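Local coordinates for protein alcohol dehydrogenase IV (PDB 3IV7) that probably acts as an NAD-dependent, metal-binding maleylacetate reductase of the iron-containing alcohol dehydrogenase family, at residues R200-G205 with D220-G225. Numbering follows the deposited sequence.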
loop_
_atom_site.group_PDB
_atom_site.type_symbol
_atom_site.label_atom_id
_atom_site.label_comp_id
_atom_site.label_asym_id
_atom_site.label_seq_id
_atom_site.Cartn_x
_atom_site.Cartn_y
_atom_site.Cartn_z
ATOM N N ARG A 200 4.925 -13.950 3.948
ATOM C CA ARG A 200 6.324 -14.005 4.345
ATOM C C ARG A 200 6.495 -13.720 5.841
ATOM O O ARG A 200 7.124 -14.502 6.545
ATOM C CB ARG A 200 7.163 -12.999 3.543
ATOM C CG ARG A 200 8.695 -13.073 3.842
ATOM C CD ARG A 200 9.440 -11.792 3.412
ATOM N NE ARG A 200 8.910 -10.587 4.060
ATOM C CZ ARG A 200 9.173 -10.211 5.314
ATOM N NH1 ARG A 200 9.941 -10.962 6.106
ATOM N NH2 ARG A 200 8.623 -9.097 5.800
ATOM N N ALA A 201 5.899 -12.620 6.314
ATOM C CA ALA A 201 6.032 -12.209 7.714
ATOM C C ALA A 201 5.413 -13.197 8.690
ATOM O O ALA A 201 5.997 -13.486 9.724
ATOM C CB ALA A 201 5.453 -10.788 7.931
ATOM N N LEU A 202 4.226 -13.699 8.381
ATOM C CA LEU A 202 3.565 -14.652 9.253
ATOM C C LEU A 202 4.261 -16.002 9.294
ATOM O O LEU A 202 4.363 -16.627 10.352
ATOM C CB LEU A 202 2.103 -14.807 8.884
ATOM C CG LEU A 202 1.268 -13.612 9.310
ATOM C CD1 LEU A 202 0.022 -13.462 8.465
ATOM C CD2 LEU A 202 0.941 -13.673 10.819
ATOM N N ASN A 203 4.767 -16.437 8.152
ATOM C CA ASN A 203 5.480 -17.717 8.055
ATOM C C ASN A 203 6.776 -17.694 8.857
ATOM O O ASN A 203 7.178 -18.693 9.461
ATOM C CB ASN A 203 5.772 -18.021 6.585
ATOM C CG ASN A 203 6.376 -19.317 6.398
ATOM O OD1 ASN A 203 5.767 -20.353 6.722
ATOM N ND2 ASN A 203 7.607 -19.330 5.858
ATOM N N GLN A 204 7.398 -16.536 8.896
ATOM C CA GLN A 204 8.625 -16.325 9.666
ATOM C C GLN A 204 8.307 -16.183 11.151
ATOM O O GLN A 204 8.951 -16.807 11.993
ATOM C CB GLN A 204 9.335 -15.041 9.175
ATOM C CG GLN A 204 10.043 -15.185 7.834
ATOM C CD GLN A 204 11.286 -16.062 7.921
ATOM O OE1 GLN A 204 12.139 -15.894 8.822
ATOM N NE2 GLN A 204 11.399 -17.005 6.998
ATOM N N GLY A 205 7.252 -15.417 11.447
ATOM C CA GLY A 205 6.911 -15.042 12.830
ATOM C C GLY A 205 6.273 -16.111 13.704
ATOM O O GLY A 205 6.693 -16.314 14.854
ATOM N N ASP A 220 6.721 -9.264 16.492
ATOM C CA ASP A 220 6.672 -8.105 15.588
ATOM C C ASP A 220 6.326 -8.579 14.190
ATOM O O ASP A 220 5.455 -8.016 13.548
ATOM C CB ASP A 220 8.010 -7.343 15.563
ATOM C CG ASP A 220 8.212 -6.448 16.789
ATOM O OD1 ASP A 220 7.208 -6.009 17.383
ATOM O OD2 ASP A 220 9.377 -6.112 17.074
ATOM N N GLU A 221 6.968 -9.666 13.748
ATOM C CA GLU A 221 6.691 -10.216 12.413
ATOM C C GLU A 221 5.236 -10.600 12.243
ATOM O O GLU A 221 4.633 -10.306 11.211
ATOM C CB GLU A 221 7.611 -11.412 12.114
ATOM C CG GLU A 221 8.953 -10.978 11.620
ATOM C CD GLU A 221 9.992 -12.068 11.571
ATOM O OE1 GLU A 221 9.813 -13.152 12.189
ATOM O OE2 GLU A 221 11.039 -11.805 10.948
ATOM N N ALA A 222 4.673 -11.271 13.243
ATOM C CA ALA A 222 3.290 -11.695 13.179
ATOM C C ALA A 222 2.352 -10.494 13.086
ATOM O O ALA A 222 1.391 -10.502 12.319
ATOM C CB ALA A 222 2.926 -12.574 14.429
ATOM N N LEU A 223 2.606 -9.479 13.915
ATOM C CA LEU A 223 1.745 -8.315 13.971
ATOM C C LEU A 223 1.849 -7.543 12.636
ATOM O O LEU A 223 0.838 -7.120 12.056
ATOM C CB LEU A 223 2.171 -7.431 15.167
ATOM C CG LEU A 223 1.145 -6.674 15.967
ATOM C CD1 LEU A 223 -0.122 -7.506 16.333
ATOM C CD2 LEU A 223 1.817 -6.135 17.228
ATOM N N TYR A 224 3.061 -7.359 12.161
ATOM C CA TYR A 224 3.276 -6.689 10.868
ATOM C C TYR A 224 2.598 -7.485 9.747
ATOM O O TYR A 224 1.911 -6.903 8.877
ATOM C CB TYR A 224 4.782 -6.503 10.595
ATOM C CG TYR A 224 5.118 -6.095 9.184
ATOM C CD1 TYR A 224 5.064 -4.776 8.797
ATOM C CD2 TYR A 224 5.521 -7.036 8.248
ATOM C CE1 TYR A 224 5.368 -4.386 7.482
ATOM C CE2 TYR A 224 5.834 -6.670 6.951
ATOM C CZ TYR A 224 5.724 -5.336 6.560
ATOM O OH TYR A 224 6.049 -4.965 5.269
ATOM N N GLY A 225 2.763 -8.809 9.782
ATOM C CA GLY A 225 2.124 -9.712 8.800
ATOM C C GLY A 225 0.634 -9.589 8.797
ATOM O O GLY A 225 -0.006 -9.494 7.745
HETATM O O HOH W 1 11.002 -9.933 8.913
#
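Ala201 and Gly225 bring two antiparallel helices close together, with the local axes 7.5 Å apart at an angle of 154°. The methyl CB of Ala201 lies 3.6 Å from CA of Gly225 and 3.4 Å from the carbonyl O of Glu221. The same methyl meets the Tyr224 ring in its plane, at the CD2 edge. Leu202 packs on Ala222 and Gly225: its CD2 lies 3.5 Å from the carbonyl O of Ala222, while CD1 rests against the carbonyl group of Gly225. Gly205 and Gly225 turn bare backbone to the partner helix, and CA of Gly225 lies 4.8 Å from CA of Ala201.

The polar groups lie along one border. Glu221 extends beyond CG across Gln204 and Gly205, and its OE1 is 3.6 Å from CB of Gln204. OE1 also forms a salt bridge with Lys208. A water links the two helices, donating to Glu221 OE2 at 2.8 Å and accepting from Arg200 NH1 at 3.2 Å. OE2 of Glu197 forms a salt bridge with Arg200 NH2 and a hydrogen bond with Tyr224 OH.

The contact joins helices 189-211 and 216-236, a helical hairpin in the family's helical C-terminal domain. Phe19 of strand 7-20 and Pro189 of the second subunit pack on Tyr224.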